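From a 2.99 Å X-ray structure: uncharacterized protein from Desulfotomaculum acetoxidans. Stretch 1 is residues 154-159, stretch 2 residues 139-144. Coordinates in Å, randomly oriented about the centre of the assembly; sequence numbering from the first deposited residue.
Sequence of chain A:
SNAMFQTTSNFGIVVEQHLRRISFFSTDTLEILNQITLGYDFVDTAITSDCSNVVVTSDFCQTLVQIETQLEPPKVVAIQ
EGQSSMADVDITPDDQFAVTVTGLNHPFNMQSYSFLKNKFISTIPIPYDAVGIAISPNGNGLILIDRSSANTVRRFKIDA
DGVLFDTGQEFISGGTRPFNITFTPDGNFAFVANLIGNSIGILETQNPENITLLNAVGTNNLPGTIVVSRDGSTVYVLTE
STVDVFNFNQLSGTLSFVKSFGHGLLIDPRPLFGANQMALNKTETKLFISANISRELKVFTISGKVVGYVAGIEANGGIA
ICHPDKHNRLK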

# COMPACT_ATOMS: atom_id res chain seq x y z
N ARG A 154 -8.04 -13.08 4.86
CA ARG A 154 -8.81 -13.07 6.10
C ARG A 154 -9.39 -11.70 6.39
O ARG A 154 -8.78 -10.69 6.05
CB ARG A 154 -7.94 -13.50 7.26
CG ARG A 154 -8.70 -13.75 8.54
CD ARG A 154 -7.88 -14.68 9.38
NE ARG A 154 -8.33 -14.80 10.76
CZ ARG A 154 -8.14 -15.90 11.49
NH1 ARG A 154 -8.57 -15.94 12.74
NH2 ARG A 154 -7.55 -16.95 10.96
N ARG A 155 -10.56 -11.69 7.02
CA ARG A 155 -11.31 -10.46 7.23
C ARG A 155 -11.31 -9.94 8.66
O ARG A 155 -11.75 -10.63 9.57
CB ARG A 155 -12.76 -10.66 6.79
CG ARG A 155 -13.71 -9.83 7.59
CD ARG A 155 -15.15 -9.99 7.20
NE ARG A 155 -15.89 -8.94 7.89
CZ ARG A 155 -17.09 -9.08 8.43
NH1 ARG A 155 -17.74 -10.23 8.36
NH2 ARG A 155 -17.64 -8.05 9.04
N PHE A 156 -10.85 -8.71 8.84
CA PHE A 156 -10.86 -8.08 10.16
C PHE A 156 -11.78 -6.88 10.28
O PHE A 156 -12.38 -6.43 9.31
CB PHE A 156 -9.45 -7.68 10.56
CG PHE A 156 -8.55 -8.85 10.78
CD1 PHE A 156 -8.22 -9.25 12.07
CD2 PHE A 156 -8.03 -9.55 9.71
CE1 PHE A 156 -7.37 -10.32 12.29
CE2 PHE A 156 -7.19 -10.63 9.91
CZ PHE A 156 -6.86 -11.02 11.21
N LYS A 157 -11.86 -6.35 11.50
CA LYS A 157 -12.72 -5.21 11.79
C LYS A 157 -12.01 -4.11 12.57
O LYS A 157 -11.17 -4.40 13.43
CB LYS A 157 -13.92 -5.67 12.60
CG LYS A 157 -15.24 -5.33 11.96
CD LYS A 157 -15.39 -3.85 11.84
CE LYS A 157 -16.81 -3.44 12.16
NZ LYS A 157 -16.90 -1.96 12.17
N ILE A 158 -12.33 -2.87 12.26
CA ILE A 158 -11.96 -1.75 13.12
C ILE A 158 -13.17 -0.88 13.35
O ILE A 158 -13.85 -0.49 12.40
CB ILE A 158 -10.84 -0.87 12.53
CG1 ILE A 158 -10.50 0.27 13.49
CG2 ILE A 158 -11.22 -0.33 11.16
CD1 ILE A 158 -9.24 1.04 13.12
N ASP A 159 -13.47 -0.58 14.61
CA ASP A 159 -14.62 0.26 14.92
C ASP A 159 -14.29 1.75 14.98
O ASP A 159 -13.19 2.19 14.60
CB ASP A 159 -15.33 -0.21 16.19
CG ASP A 159 -14.47 -0.06 17.43
OD1 ASP A 159 -13.60 0.83 17.45
OD2 ASP A 159 -14.69 -0.84 18.38
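Stretch 2, residues 139-144: GNGLIL

Stretch 2 begins outside the strand and becomes one at Leu142, running antiparallel to strand 154-158 with 143° between their directions and a closest axis approach of 4.4 Å. Gly139 touches nothing in stretch 1; its backbone angles (102/2) would jam a CB against the preceding carbonyl, so glycine suits it. Asn140 OD1 accepts a hydrogen bond from Leu142 N at 3.0 Å, bracing the approach to the strand. At Gly141 the positive phi of 73° favours glycine, and a CB here would lie 2.7 Å from Ile158 O, a clash. Gly141 O accepts a hydrogen bond from Ile158 N (3.2 Å).

Leu142 pairs with Lys157 in a non-hydrogen-bonded bridge, and its CD1 lies 3.5 Å from Arg155 NE, against the guanidinium. Ile143 is the hub. It faces Phe156 in a hydrogen-bonded pair: Ile143 N to Phe156 O is 2.9 Å, and Phe156 N to Ile143 O is a very short 2.5 Å. On their shared face, Ile143 CB meets Phe156 CB at 3.8 Å. Ile143 CD1 also meets Ile158 CG2 at 3.7 Å, apolar contacts that suit a buried, beta-branched isoleucine. Leu144, on the face of Leu142, forms a non-hydrogen-bonded pair with Arg155; its CD1 is 3.7 Å from Arg155 CB, aliphatic packing that suits a buried leucine, while Leu144 CA approaches Arg154 O at 3.3 Å in a CA-H...O contact.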

# COMPACT_ATOMS: atom_id res chain seq x y z
N GLY A 139 -16.21 3.31 4.88
CA GLY A 139 -16.57 3.75 6.20
C GLY A 139 -17.25 2.62 6.96
O GLY A 139 -17.67 2.79 8.10
N ASN A 140 -17.37 1.46 6.32
CA ASN A 140 -17.95 0.31 7.00
C ASN A 140 -16.90 -0.36 7.85
O ASN A 140 -17.22 -1.24 8.65
CB ASN A 140 -18.53 -0.69 6.00
CG ASN A 140 -17.48 -1.33 5.14
OD1 ASN A 140 -16.28 -1.11 5.34
ND2 ASN A 140 -17.91 -2.14 4.18
N GLY A 141 -15.65 0.05 7.67
CA GLY A 141 -14.56 -0.38 8.54
C GLY A 141 -14.07 -1.81 8.40
O GLY A 141 -13.53 -2.40 9.34
N LEU A 142 -14.27 -2.38 7.22
CA LEU A 142 -13.79 -3.70 6.92
C LEU A 142 -12.30 -3.69 6.59
O LEU A 142 -11.82 -2.80 5.88
CB LEU A 142 -14.54 -4.26 5.73
CG LEU A 142 -13.86 -5.46 5.08
CD1 LEU A 142 -14.03 -6.69 5.97
CD2 LEU A 142 -14.41 -5.66 3.68
N ILE A 143 -11.60 -4.69 7.09
CA ILE A 143 -10.17 -4.88 6.87
C ILE A 143 -9.88 -6.29 6.36
O ILE A 143 -10.40 -7.28 6.87
CB ILE A 143 -9.41 -4.75 8.18
CG1 ILE A 143 -9.53 -3.34 8.74
CG2 ILE A 143 -7.95 -5.12 7.98
CD1 ILE A 143 -9.20 -3.27 10.21
N LEU A 144 -9.01 -6.37 5.38
CA LEU A 144 -8.66 -7.64 4.80
C LEU A 144 -7.16 -7.69 4.70
O LEU A 144 -6.53 -6.69 4.38
CB LEU A 144 -9.23 -7.75 3.39
CG LEU A 144 -10.52 -8.48 3.04
CD1 LEU A 144 -11.59 -8.38 4.12
CD2 LEU A 144 -11.01 -7.89 1.73